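Local coordinates for protein probable chitinase A (Chromobacterium violaceum, PDB 4TX8) that probably hydrolyses chitin as a family 18 endochitinase, with a carbohydrate-binding module joined to its catalytic domain, at residues A[351-355]-A[397-402]; A[293-297]-A[356-360]; A[113-117]-A[151-157]; A[67-73]-A[402-406]; A[345-351]-A[391-397]. One frame throughout, in Å; residues are numbered along the deposited sequence.

Contact 1 (A[351-355]-A[397-402]); sequences SGRSS and WSINWD. With MG (magnesium ion), chain C.
Ser-351 N donates a hydrogen bond to Trp-397 O at 2.8 Å. The donor stands well above the carbonyl plane. Two serine hydroxyls gather near the same carbonyl. Ser-351 OG and Ser-355 OG are hydrogen-bonded to each other at 2.8 Å, and both lie against CB of Trp-401. With chi1 at 61°, Ser-351 OG is wedged between its own N and C and faces the cis peptide that joins Trp-397 to Ser-398.

The apolar part is a CH-pi contact. Ser-354 CB sits 3.6 Å from the centroid of the six-membered ring of Trp-401, over the face. A water gives a further link, donating to Asp-402 OD1 and weakly to Ser-351 O.

Ser-398 N-caps helix 399-404: its OG accepts from Trp-401 N at 3.1 Å, and it also bonds to His-114. The type I turn from Gly-352 to Ser-355 presents Arg-353 O to the magnesium ion. The result is a polar, serine-rich junction in which the Trp-397 carbonyl and the serine hydroxyls lie together beside the metal-binding turn.

Contact 2 (A[293-297]-A[356-360]); sequences YYNNG and ANSGF. With MG (magnesium ion), chain C.
Asn-295 reaches across to the 356-360 loop with its amide oxygen. Its CG lies beside its own backbone N (chi1 -72°), and this brings OD1 to the start of the opposite loop. There Asn-357 N donates to Asn-295 OD1 at 2.8 Å, in the carbonyl plane. Ser-358 N adds a weak bond to the same oxygen. One side-chain atom thus gathers two successive backbone N-H groups. The Asn-295 and Asn-357 amides are turned 27° against each other. Asn-295 N returns a bond to Ser-358 O at 3.2 Å, from above the carbonyl plane.

Tyr-294 takes the cramped chi1 of 43°, with CG between N and C. Its CB stays near Ser-358 O, while CD2 touches Ala-356 CB at 3.9 Å. The ring runs on to Pro-350 and Met-395. Its hydroxyl bonds a citrate, probably from the crystallisation liquor. Ser-358 OG bonds the same citrate, and Glu-310 as well.

Gly-359 CA packs 4.2 Å from Tyr-294 CB. One water donates to Tyr-293 O and Gly-359 O. Ala-356 O binds magnesium at 2.2 Å, and Asn-357 OD1 accepts from a metal-bound water. Such loops, following neighbouring parallel strands, are typical of the C-terminal rim of a TIM barrel.

Contact 3 (A[113-117]-A[151-157]); sequences WHNFA and FTLDPAA
Asn-115 meets the 151-157 loop just beyond strand 108-114, a parallel strand of the GH18 TIM barrel. It has the largest buried area here. Its CG is anti to the backbone N (chi1 -175°), which carries the amide out to the 151-157 segment. Both ends of the amide are used. OD1 accepts from Asp-154 N at 2.9 Å, and the bond is nearly straight (169°). ND2 donates to Thr-152 O, also at 2.9 Å, with the acceptor in the amide plane. These two bonds fix the rotation of the amide. Phe-151 CE1 lies 3.5 Å from ND2, with ring and amide planes 26° apart.

Asp-154 comes next in buried area. Its CB approaches Asn-115 OD1, while OD2 lies 3.3 Å from Phe-116 CA. The other oxygen, OD1, turns back to its own segment and accepts from Ala-156 N. This is an Asx turn, and it leads into the 3-10 segment 155-157.

Trp-113 adds the apolar part. Its indole NE1 is held by Phe-124 O, and the ring packs on Val-138 of strand 135-143. Leu-153 CD1 lies at the ring edge, 4.0 Å from Trp-113 CH2. Ala-157 CB meets the same edge, in the ring plane, 3.7 Å from CH2.

Contact 4 (A[67-73]-A[402-406]); sequences SPTLWTP and DRRDG
Strand 71-73 closes one edge of the small antiparallel sheet of the carbohydrate-binding module, and here it meets the last turn of helix 399-404 from the TIM-barrel domain. The backbones stay apart, with Pro-73 and Arg-404 CA atoms 6.5 Å from each other. Gly-406 ends the helix in a Schellman motif, and Ser-67 O accepts from both Leu-70 N and Trp-71 N.

Side chains therefore bridge the domains. Arg-403 is extended, and Pro-73 CG lies over the centre of its guanidinium, 3.9 Å from CZ. Arg-403 also makes a cation-pi contact with Phe-124.

Arg-404 bends at chi2 (53°) and chi3 (55°) and enters between two prolines. Pro-68 CB covers one guanidinium face and Pro-73 the opposite one. Ser-120 O takes NE, and Pro-64 O shares NH1. A water accepts from NH2 at 2.8 Å and donates to Pro-68 O. Arg-404 NH1 donates to Trp-71 O at 2.7 Å, nearly straight at 171°, with the oxygen in the guanidinium plane.

Contact 5 (A[345-351]-A[391-397]); sequences VAFGVPS and FRGVMTW
Phe-347 and Met-395 stand at the middle of a parallel strand pair. Phe-347 N donates to Gly-393 O, and Met-395 N donates to Phe-347 O at 2.8 Å, almost straight. Val-349 N follows with a bond to Met-395 O at 3.0 Å. The ladder is weak between Trp-397 N and Val-349 O. At the other end Arg-392 N reaches Val-345 O at 3.2 Å. The strands cross at -31°.

Phe-347, Val-349, Val-394 and Thr-396 project from one face. Phe-347 CZ touches Val-394 CG2 at 3.7 Å. The Phe-347 ring also meets Phe-391, rim to rim, with planes 30° apart and CD2 3.7 Å from Phe-391 CZ. Phe-391 extends with CG anti to N (chi1 -175°), which lays its ring over Val-345 O. Farther along, Thr-396 CG2 packs against Val-349 CG2 at 3.8 Å.

On the other face, Met-395 bends at chi2 and chi3 to lie against Gly-348. Met-395 SD and CE both lie 4.0 Å from Gly-348 CA.

Arg-392 comes just before strand 393-397. Its guanidinium is held by Asp-343 O and Ala-105 O.

Helices 313-325 and 363-375 cover the Phe-347 face, through Leu-316 and Leu-370 among others. Met-395 faces the barrel interior beside His-290 and Gln-292. Strand 288-292 flanks 345-350, and strand 108-114 flanks 393-397, where the TIM barrel closes.

Contact 5 is the most central, joining two adjacent barrel strands. Contacts 1 and 2 each use part of the loop after strand 345-350, contact 1 against helix 399-404 and contact 2 against the loop after strand 288-292. Their centres are about 12 Å apart, and they share the magnesium ion. Contact 1 shares Ser-351 and Trp-397 with contact 5. Contact 3 comes from strand 108-114, the other neighbour of strand 393-397, and reaches contact 1 through His-114 and Asn-400. Along the chain it closes before contacts 1, 2 and 5 open. Contact 4 spans all of them. Strand 393-397 and helix 399-404 thus connect contacts 1, 4 and 5, while contact 2 joins through magnesium and strand 345-350.

Contact 1 (A[351-355]-A[397-402])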
# COMPACT_ATOMS: atom_id res chain seq x y z
N SER A 351 -6.84 5.84 -2.15
CA SER A 351 -7.97 5.72 -1.24
C SER A 351 -9.03 6.77 -1.56
O SER A 351 -10.19 6.62 -1.18
CB SER A 351 -7.52 5.84 0.22
OG SER A 351 -6.92 7.09 0.49
N GLY A 352 -8.61 7.82 -2.25
CA GLY A 352 -9.50 8.92 -2.61
C GLY A 352 -8.79 9.92 -3.51
O GLY A 352 -7.64 9.71 -3.89
N ARG A 353 -9.48 11.02 -3.81
CA ARG A 353 -8.98 12.00 -4.78
C ARG A 353 -7.68 12.69 -4.36
O ARG A 353 -6.91 13.13 -5.22
CB ARG A 353 -10.06 13.06 -5.03
CG ARG A 353 -11.26 12.53 -5.80
CD ARG A 353 -11.02 12.62 -7.30
NE ARG A 353 -11.93 11.76 -8.06
CZ ARG A 353 -12.04 11.78 -9.38
NH1 ARG A 353 -11.30 12.62 -10.10
NH2 ARG A 353 -12.88 10.96 -9.99
N SER A 354 -7.43 12.79 -3.06
CA SER A 354 -6.22 13.46 -2.59
C SER A 354 -5.02 12.52 -2.52
O SER A 354 -3.91 12.95 -2.20
CB SER A 354 -6.46 14.10 -1.22
OG SER A 354 -7.50 15.06 -1.28
N SER A 355 -5.25 11.25 -2.82
CA SER A 355 -4.22 10.22 -2.61
C SER A 355 -3.29 10.02 -3.81
O SER A 355 -2.26 9.36 -3.69
CB SER A 355 -4.89 8.89 -2.26
OG SER A 355 -5.66 9.00 -1.07
N TRP A 397 -3.09 3.57 -0.73
CA TRP A 397 -2.57 4.79 -0.15
C TRP A 397 -3.76 5.71 0.09
O TRP A 397 -4.33 6.20 -0.88
CB TRP A 397 -1.55 5.45 -1.07
CG TRP A 397 -0.88 6.65 -0.48
CD1 TRP A 397 -1.28 7.95 -0.57
CD2 TRP A 397 0.32 6.65 0.31
NE1 TRP A 397 -0.40 8.76 0.11
CE2 TRP A 397 0.59 7.99 0.66
CE3 TRP A 397 1.19 5.65 0.75
CZ2 TRP A 397 1.69 8.35 1.43
CZ3 TRP A 397 2.28 6.01 1.52
CH2 TRP A 397 2.52 7.35 1.85
N SER A 398 -4.15 5.95 1.34
CA SER A 398 -3.46 5.47 2.53
C SER A 398 -4.44 5.36 3.69
O SER A 398 -5.58 5.82 3.59
CB SER A 398 -2.33 6.43 2.92
OG SER A 398 -2.86 7.70 3.27
N ILE A 399 -3.98 4.79 4.80
CA ILE A 399 -4.77 4.74 6.02
C ILE A 399 -5.12 6.16 6.50
O ILE A 399 -6.26 6.43 6.87
CB ILE A 399 -4.01 3.98 7.13
CG1 ILE A 399 -3.82 2.52 6.73
CG2 ILE A 399 -4.74 4.09 8.47
CD1 ILE A 399 -3.20 1.65 7.80
N ASN A 400 -4.14 7.06 6.46
CA ASN A 400 -4.35 8.43 6.90
C ASN A 400 -5.33 9.21 6.03
O ASN A 400 -6.19 9.93 6.55
CB ASN A 400 -3.02 9.18 6.97
CG ASN A 400 -2.14 8.68 8.10
OD1 ASN A 400 -1.79 7.50 8.15
ND2 ASN A 400 -1.77 9.58 9.00
N TRP A 401 -5.20 9.09 4.71
CA TRP A 401 -6.13 9.78 3.83
C TRP A 401 -7.53 9.20 3.98
O TRP A 401 -8.51 9.94 3.94
CB TRP A 401 -5.66 9.72 2.37
CG TRP A 401 -4.70 10.80 2.04
CD1 TRP A 401 -3.39 10.66 1.68
CD2 TRP A 401 -4.96 12.21 2.05
NE1 TRP A 401 -2.82 11.89 1.46
CE2 TRP A 401 -3.76 12.86 1.68
CE3 TRP A 401 -6.09 12.99 2.34
CZ2 TRP A 401 -3.66 14.25 1.60
CZ3 TRP A 401 -5.98 14.37 2.25
CH2 TRP A 401 -4.78 14.98 1.88
N ASP A 402 -7.61 7.89 4.16
CA ASP A 402 -8.90 7.25 4.37
C ASP A 402 -9.55 7.74 5.66
O ASP A 402 -10.75 8.02 5.70
CB ASP A 402 -8.76 5.72 4.41
CG ASP A 402 -10.03 5.03 4.86
OD1 ASP A 402 -10.98 4.95 4.05
OD2 ASP A 402 -10.09 4.58 6.02
MG MG C . -5.08 14.22 -6.51
O HOH W 1 -11.41 7.35 1.84
O HOH W 2 -3.21 14.23 -4.84
O HOH W 3 -6.73 14.83 -8.35
O HOH W 4 -3.56 15.39 -8.16

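Contact 2 (A[293-297]-A[356-360])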
# COMPACT_ATOMS: atom_id res chain seq x y z
N TYR A 293 -1.67 0.69 -9.26
CA TYR A 293 -2.36 0.97 -10.51
C TYR A 293 -2.84 2.42 -10.53
O TYR A 293 -4.01 2.69 -10.81
CB TYR A 293 -3.53 0.00 -10.70
CG TYR A 293 -3.07 -1.43 -10.80
CD1 TYR A 293 -2.58 -1.94 -11.99
CD2 TYR A 293 -3.12 -2.28 -9.70
CE1 TYR A 293 -2.15 -3.26 -12.09
CE2 TYR A 293 -2.70 -3.59 -9.78
CZ TYR A 293 -2.21 -4.07 -10.98
OH TYR A 293 -1.79 -5.38 -11.06
N TYR A 294 -1.93 3.34 -10.23
CA TYR A 294 -2.25 4.76 -10.31
C TYR A 294 -1.03 5.58 -10.70
O TYR A 294 0.11 5.11 -10.62
CB TYR A 294 -2.83 5.27 -8.98
CG TYR A 294 -2.14 4.80 -7.71
CD1 TYR A 294 -2.45 3.57 -7.15
CD2 TYR A 294 -1.20 5.60 -7.06
CE1 TYR A 294 -1.84 3.13 -5.99
CE2 TYR A 294 -0.59 5.18 -5.89
CZ TYR A 294 -0.91 3.94 -5.36
OH TYR A 294 -0.31 3.50 -4.20
N ASN A 295 -1.29 6.81 -11.13
CA ASN A 295 -0.26 7.77 -11.53
C ASN A 295 0.53 7.37 -12.77
O ASN A 295 1.52 8.01 -13.10
CB ASN A 295 0.72 8.02 -10.38
CG ASN A 295 0.12 8.83 -9.25
OD1 ASN A 295 -0.93 9.46 -9.40
ND2 ASN A 295 0.80 8.84 -8.11
N ASN A 296 0.12 6.31 -13.47
CA ASN A 296 0.90 5.88 -14.63
C ASN A 296 0.06 5.55 -15.86
O ASN A 296 0.51 4.81 -16.74
CB ASN A 296 1.78 4.68 -14.25
CG ASN A 296 2.95 5.08 -13.36
OD1 ASN A 296 3.98 5.54 -13.85
ND2 ASN A 296 2.78 4.92 -12.06
N GLY A 297 -1.13 6.11 -15.94
CA GLY A 297 -1.99 5.92 -17.09
C GLY A 297 -2.48 4.49 -17.21
O GLY A 297 -2.41 3.72 -16.25
N ALA A 356 -3.67 10.58 -4.95
CA ALA A 356 -2.90 10.37 -6.18
C ALA A 356 -3.30 11.40 -7.23
O ALA A 356 -4.18 12.23 -6.98
CB ALA A 356 -3.12 8.97 -6.72
N ASN A 357 -2.66 11.36 -8.39
CA ASN A 357 -2.96 12.29 -9.47
C ASN A 357 -3.91 11.69 -10.50
O ASN A 357 -4.60 12.41 -11.22
CB ASN A 357 -1.68 12.75 -10.16
CG ASN A 357 -0.68 13.34 -9.18
OD1 ASN A 357 -1.01 14.23 -8.40
ND2 ASN A 357 0.55 12.84 -9.22
N SER A 358 -3.93 10.36 -10.58
CA SER A 358 -4.82 9.66 -11.50
C SER A 358 -4.99 8.21 -11.05
O SER A 358 -4.19 7.71 -10.27
CB SER A 358 -4.26 9.70 -12.93
OG SER A 358 -3.09 8.91 -13.04
N GLY A 359 -6.03 7.55 -11.55
CA GLY A 359 -6.25 6.15 -11.22
C GLY A 359 -7.22 5.94 -10.08
O GLY A 359 -7.26 4.87 -9.48
N PHE A 360 -8.00 6.97 -9.78
CA PHE A 360 -8.99 6.91 -8.71
C PHE A 360 -10.06 5.88 -8.99
O PHE A 360 -10.46 5.69 -10.14
CB PHE A 360 -9.63 8.29 -8.50
CG PHE A 360 -8.63 9.41 -8.47
CD1 PHE A 360 -7.77 9.56 -7.40
CD2 PHE A 360 -8.56 10.31 -9.52
CE1 PHE A 360 -6.85 10.60 -7.37
CE2 PHE A 360 -7.64 11.35 -9.50
CZ PHE A 360 -6.79 11.49 -8.42
MG MG C . -5.08 14.22 -6.51
O HOH W 5 -6.62 2.30 -10.20
O HOH W 4 -3.56 15.39 -8.16
O HOH W 3 -6.73 14.83 -8.35
O HOH W 2 -3.21 14.23 -4.84

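Contact 3 (A[113-117]-A[151-157])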
# COMPACT_ATOMS: atom_id res chain seq x y z
N TRP A 113 0.38 3.71 6.75
CA TRP A 113 0.23 4.60 7.89
C TRP A 113 1.33 5.67 7.84
O TRP A 113 2.52 5.34 7.84
CB TRP A 113 0.29 3.78 9.19
CG TRP A 113 0.27 4.55 10.48
CD1 TRP A 113 -0.84 4.95 11.17
CD2 TRP A 113 1.40 4.95 11.26
NE1 TRP A 113 -0.46 5.60 12.33
CE2 TRP A 113 0.91 5.61 12.40
CE3 TRP A 113 2.78 4.83 11.09
CZ2 TRP A 113 1.75 6.15 13.37
CZ3 TRP A 113 3.62 5.36 12.06
CH2 TRP A 113 3.10 6.01 13.19
N HIS A 114 0.94 6.94 7.77
CA HIS A 114 1.90 8.04 7.65
C HIS A 114 2.74 8.21 8.91
O HIS A 114 2.23 8.60 9.96
CB HIS A 114 1.20 9.37 7.37
CG HIS A 114 0.41 9.41 6.10
ND1 HIS A 114 -0.21 10.55 5.64
CD2 HIS A 114 0.14 8.45 5.18
CE1 HIS A 114 -0.83 10.30 4.51
NE2 HIS A 114 -0.64 9.03 4.20
N ASN A 115 4.04 7.95 8.80
CA ASN A 115 4.97 8.29 9.88
C ASN A 115 5.46 9.72 9.69
O ASN A 115 6.65 10.01 9.80
CB ASN A 115 6.14 7.31 9.92
CG ASN A 115 7.08 7.55 11.09
OD1 ASN A 115 6.63 7.79 12.21
ND2 ASN A 115 8.38 7.50 10.83
N PHE A 116 4.52 10.62 9.40
CA PHE A 116 4.84 12.01 9.08
C PHE A 116 3.56 12.84 8.99
O PHE A 116 2.46 12.30 9.02
CB PHE A 116 5.62 12.10 7.76
CG PHE A 116 4.93 11.46 6.59
CD1 PHE A 116 5.12 10.11 6.30
CD2 PHE A 116 4.09 12.20 5.76
CE1 PHE A 116 4.49 9.51 5.21
CE2 PHE A 116 3.46 11.61 4.68
CZ PHE A 116 3.66 10.26 4.40
N ALA A 117 3.73 14.15 8.89
CA ALA A 117 2.60 15.06 8.66
C ALA A 117 2.57 15.48 7.20
O ALA A 117 3.61 15.65 6.57
CB ALA A 117 2.70 16.29 9.57
N PHE A 151 15.23 4.29 11.19
CA PHE A 151 13.83 4.59 11.44
C PHE A 151 13.68 5.51 12.64
O PHE A 151 14.27 5.27 13.69
CB PHE A 151 13.03 3.31 11.68
CG PHE A 151 11.60 3.56 12.07
CD1 PHE A 151 10.67 3.97 11.12
CD2 PHE A 151 11.18 3.40 13.38
CE1 PHE A 151 9.36 4.22 11.47
CE2 PHE A 151 9.87 3.65 13.74
CZ PHE A 151 8.95 4.06 12.78
N THR A 152 12.90 6.57 12.47
CA THR A 152 12.62 7.49 13.56
C THR A 152 11.12 7.80 13.61
O THR A 152 10.53 8.24 12.63
CB THR A 152 13.40 8.80 13.41
OG1 THR A 152 14.78 8.50 13.15
CG2 THR A 152 13.29 9.63 14.68
N LEU A 153 10.52 7.55 14.77
CA LEU A 153 9.08 7.72 14.94
C LEU A 153 8.67 9.19 14.99
O LEU A 153 9.32 10.00 15.64
CB LEU A 153 8.62 7.02 16.21
CG LEU A 153 7.13 7.10 16.53
CD1 LEU A 153 6.34 6.25 15.54
CD2 LEU A 153 6.87 6.65 17.95
N ASP A 154 7.60 9.53 14.28
CA ASP A 154 6.99 10.84 14.41
C ASP A 154 6.39 10.94 15.81
O ASP A 154 5.56 10.12 16.20
CB ASP A 154 5.91 11.06 13.33
CG ASP A 154 5.38 12.49 13.30
OD1 ASP A 154 5.00 13.02 14.37
OD2 ASP A 154 5.34 13.08 12.21
N PRO A 155 6.82 11.95 16.59
CA PRO A 155 6.40 12.09 17.99
C PRO A 155 4.89 12.21 18.18
O PRO A 155 4.38 11.90 19.25
CB PRO A 155 7.11 13.38 18.44
CG PRO A 155 7.43 14.11 17.18
CD PRO A 155 7.71 13.04 16.17
N ALA A 156 4.17 12.65 17.14
CA ALA A 156 2.72 12.74 17.22
C ALA A 156 2.07 11.36 17.38
O ALA A 156 0.92 11.25 17.79
CB ALA A 156 2.17 13.44 15.98
N ALA A 157 2.82 10.31 17.06
CA ALA A 157 2.34 8.94 17.24
C ALA A 157 2.52 8.48 18.69
O ALA A 157 2.07 7.40 19.06
CB ALA A 157 3.06 7.99 16.30

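Contact 4 (A[67-73]-A[402-406])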
# COMPACT_ATOMS: atom_id res chain seq x y z
N SER A 67 -9.97 19.99 6.12
CA SER A 67 -9.45 20.98 7.06
C SER A 67 -9.00 20.39 8.40
O SER A 67 -9.72 20.49 9.39
CB SER A 67 -10.51 22.05 7.29
OG SER A 67 -11.18 22.36 6.08
N PRO A 68 -7.81 19.79 8.43
CA PRO A 68 -7.25 19.19 9.65
C PRO A 68 -6.84 20.22 10.70
O PRO A 68 -6.65 19.85 11.86
CB PRO A 68 -6.04 18.41 9.14
CG PRO A 68 -5.65 19.09 7.89
CD PRO A 68 -6.91 19.62 7.27
N THR A 69 -6.71 21.49 10.33
CA THR A 69 -6.45 22.53 11.33
C THR A 69 -7.74 22.89 12.06
O THR A 69 -7.70 23.54 13.11
CB THR A 69 -5.83 23.81 10.72
OG1 THR A 69 -6.80 24.45 9.88
CG2 THR A 69 -4.57 23.49 9.92
N LEU A 70 -8.88 22.47 11.52
CA LEU A 70 -10.18 22.78 12.13
C LEU A 70 -10.86 21.56 12.74
O LEU A 70 -11.59 21.68 13.72
CB LEU A 70 -11.12 23.41 11.10
CG LEU A 70 -10.86 24.86 10.69
CD1 LEU A 70 -11.83 25.26 9.60
CD2 LEU A 70 -10.99 25.78 11.90
N TRP A 71 -10.62 20.40 12.14
CA TRP A 71 -11.33 19.18 12.52
C TRP A 71 -10.40 17.99 12.69
O TRP A 71 -9.52 17.75 11.86
CB TRP A 71 -12.40 18.84 11.48
CG TRP A 71 -13.44 19.89 11.31
CD1 TRP A 71 -13.47 20.87 10.36
CD2 TRP A 71 -14.61 20.08 12.12
NE1 TRP A 71 -14.59 21.65 10.52
CE2 TRP A 71 -15.30 21.19 11.60
CE3 TRP A 71 -15.13 19.42 13.23
CZ2 TRP A 71 -16.49 21.65 12.15
CZ3 TRP A 71 -16.31 19.88 13.78
CH2 TRP A 71 -16.98 20.99 13.24
N THR A 72 -10.59 17.25 13.77
CA THR A 72 -9.91 15.97 13.94
C THR A 72 -10.94 14.84 13.93
O THR A 72 -12.00 14.96 14.54
CB THR A 72 -9.07 15.93 15.23
OG1 THR A 72 -8.54 14.61 15.41
CG2 THR A 72 -9.91 16.29 16.44
N PRO A 73 -10.64 13.75 13.21
CA PRO A 73 -11.54 12.59 13.14
C PRO A 73 -11.79 12.00 14.52
O PRO A 73 -10.85 11.87 15.31
CB PRO A 73 -10.77 11.60 12.25
CG PRO A 73 -9.83 12.44 11.46
CD PRO A 73 -9.43 13.56 12.38
N ASP A 402 -7.61 7.89 4.16
CA ASP A 402 -8.90 7.25 4.37
C ASP A 402 -9.55 7.74 5.66
O ASP A 402 -10.75 8.02 5.70
CB ASP A 402 -8.76 5.72 4.41
CG ASP A 402 -10.03 5.03 4.86
OD1 ASP A 402 -10.98 4.95 4.05
OD2 ASP A 402 -10.09 4.58 6.02
N ARG A 403 -8.75 7.86 6.71
CA ARG A 403 -9.21 8.36 8.00
C ARG A 403 -9.69 9.81 7.90
O ARG A 403 -10.77 10.16 8.40
CB ARG A 403 -8.09 8.25 9.04
CG ARG A 403 -8.39 8.88 10.40
CD ARG A 403 -7.19 8.66 11.33
NE ARG A 403 -7.31 9.34 12.62
CZ ARG A 403 -6.78 10.53 12.89
NH1 ARG A 403 -6.10 11.18 11.95
NH2 ARG A 403 -6.93 11.06 14.09
N ARG A 404 -8.89 10.64 7.24
CA ARG A 404 -9.22 12.05 7.06
C ARG A 404 -10.52 12.21 6.27
O ARG A 404 -11.32 13.11 6.54
CB ARG A 404 -8.06 12.77 6.36
CG ARG A 404 -8.34 14.22 5.96
CD ARG A 404 -8.84 15.06 7.12
NE ARG A 404 -7.95 15.04 8.28
CZ ARG A 404 -8.20 15.70 9.41
NH1 ARG A 404 -9.30 16.43 9.52
NH2 ARG A 404 -7.34 15.63 10.42
N ASP A 405 -10.73 11.32 5.30
CA ASP A 405 -11.90 11.39 4.43
C ASP A 405 -13.14 10.72 5.02
O ASP A 405 -14.20 10.70 4.39
CB ASP A 405 -11.58 10.78 3.06
CG ASP A 405 -10.57 11.61 2.27
OD1 ASP A 405 -10.47 12.83 2.52
OD2 ASP A 405 -9.89 11.04 1.39
N GLY A 406 -13.00 10.16 6.22
CA GLY A 406 -14.13 9.56 6.91
C GLY A 406 -14.32 8.07 6.68
O GLY A 406 -15.45 7.58 6.70
O HOH W 6 -6.31 17.22 12.54

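Contact 5 (A[345-351]-A[391-397])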
# COMPACT_ATOMS: atom_id res chain seq x y z
N VAL A 345 -0.95 -12.10 -4.58
CA VAL A 345 -1.28 -10.97 -5.45
C VAL A 345 -2.45 -10.15 -4.92
O VAL A 345 -3.49 -10.69 -4.54
CB VAL A 345 -1.59 -11.46 -6.88
CG1 VAL A 345 -1.87 -10.27 -7.80
CG2 VAL A 345 -0.43 -12.28 -7.43
N ALA A 346 -2.26 -8.84 -4.91
CA ALA A 346 -3.32 -7.89 -4.57
C ALA A 346 -3.19 -6.71 -5.51
O ALA A 346 -2.21 -6.61 -6.25
CB ALA A 346 -3.20 -7.46 -3.11
N PHE A 347 -4.16 -5.80 -5.52
CA PHE A 347 -4.01 -4.60 -6.34
C PHE A 347 -4.05 -3.32 -5.51
O PHE A 347 -4.80 -3.21 -4.54
CB PHE A 347 -5.06 -4.56 -7.46
CG PHE A 347 -6.50 -4.68 -7.00
CD1 PHE A 347 -7.17 -3.58 -6.48
CD2 PHE A 347 -7.18 -5.87 -7.16
CE1 PHE A 347 -8.50 -3.69 -6.09
CE2 PHE A 347 -8.51 -5.98 -6.77
CZ PHE A 347 -9.17 -4.89 -6.23
N GLY A 348 -3.19 -2.37 -5.88
CA GLY A 348 -3.08 -1.11 -5.18
C GLY A 348 -3.77 0.05 -5.88
O GLY A 348 -3.59 0.27 -7.08
N VAL A 349 -4.56 0.79 -5.12
CA VAL A 349 -5.36 1.90 -5.65
C VAL A 349 -5.26 3.11 -4.71
O VAL A 349 -4.83 2.97 -3.57
CB VAL A 349 -6.84 1.49 -5.80
CG1 VAL A 349 -6.99 0.40 -6.87
CG2 VAL A 349 -7.39 1.00 -4.47
N PRO A 350 -5.62 4.31 -5.20
CA PRO A 350 -5.70 5.46 -4.30
C PRO A 350 -6.92 5.35 -3.38
O PRO A 350 -7.94 4.82 -3.82
CB PRO A 350 -5.84 6.66 -5.25
CG PRO A 350 -5.38 6.14 -6.59
CD PRO A 350 -5.77 4.70 -6.61
N SER A 351 -6.84 5.84 -2.15
CA SER A 351 -7.97 5.72 -1.24
C SER A 351 -9.03 6.77 -1.56
O SER A 351 -10.19 6.62 -1.18
CB SER A 351 -7.52 5.84 0.22
OG SER A 351 -6.92 7.09 0.49
N PHE A 391 -7.41 -15.10 -3.85
CA PHE A 391 -6.86 -13.79 -4.21
C PHE A 391 -6.70 -12.95 -2.94
O PHE A 391 -7.64 -12.84 -2.15
CB PHE A 391 -7.74 -13.08 -5.23
CG PHE A 391 -7.16 -11.78 -5.73
CD1 PHE A 391 -6.17 -11.78 -6.70
CD2 PHE A 391 -7.60 -10.57 -5.21
CE1 PHE A 391 -5.63 -10.58 -7.15
CE2 PHE A 391 -7.06 -9.37 -5.66
CZ PHE A 391 -6.08 -9.38 -6.63
N ARG A 392 -5.52 -12.37 -2.75
CA ARG A 392 -5.16 -11.78 -1.45
C ARG A 392 -5.96 -10.51 -1.11
O ARG A 392 -6.37 -10.33 0.03
CB ARG A 392 -3.66 -11.48 -1.39
CG ARG A 392 -3.19 -10.98 -0.03
CD ARG A 392 -3.45 -12.00 1.08
NE ARG A 392 -2.55 -13.16 0.99
CZ ARG A 392 -2.38 -14.06 1.96
NH1 ARG A 392 -3.04 -13.94 3.10
NH2 ARG A 392 -1.54 -15.07 1.78
N GLY A 393 -6.16 -9.63 -2.08
CA GLY A 393 -7.04 -8.49 -1.85
C GLY A 393 -6.63 -7.13 -2.37
O GLY A 393 -6.31 -6.96 -3.55
N VAL A 394 -6.65 -6.14 -1.48
CA VAL A 394 -6.55 -4.73 -1.86
C VAL A 394 -5.53 -3.96 -1.02
O VAL A 394 -5.48 -4.10 0.20
CB VAL A 394 -7.93 -4.03 -1.72
CG1 VAL A 394 -7.84 -2.56 -2.12
CG2 VAL A 394 -8.99 -4.74 -2.56
N MET A 395 -4.71 -3.16 -1.70
CA MET A 395 -3.83 -2.20 -1.02
C MET A 395 -4.26 -0.78 -1.35
O MET A 395 -4.72 -0.52 -2.47
CB MET A 395 -2.36 -2.42 -1.41
CG MET A 395 -1.38 -1.39 -0.87
SD MET A 395 -1.26 0.13 -1.86
CE MET A 395 0.12 -0.26 -2.95
N THR A 396 -4.10 0.13 -0.40
CA THR A 396 -4.39 1.55 -0.63
C THR A 396 -3.39 2.51 0.00
O THR A 396 -2.94 2.30 1.13
CB THR A 396 -5.76 1.97 -0.07
OG1 THR A 396 -6.43 0.83 0.49
CG2 THR A 396 -6.58 2.59 -1.14
N TRP A 397 -3.09 3.57 -0.73
CA TRP A 397 -2.57 4.79 -0.15
C TRP A 397 -3.76 5.71 0.09
O TRP A 397 -4.33 6.20 -0.88
CB TRP A 397 -1.55 5.45 -1.07
CG TRP A 397 -0.88 6.65 -0.48
CD1 TRP A 397 -1.28 7.95 -0.57
CD2 TRP A 397 0.32 6.65 0.31
NE1 TRP A 397 -0.40 8.76 0.11
CE2 TRP A 397 0.59 7.99 0.66
CE3 TRP A 397 1.19 5.65 0.75
CZ2 TRP A 397 1.69 8.35 1.43
CZ3 TRP A 397 2.28 6.01 1.52
CH2 TRP A 397 2.52 7.35 1.85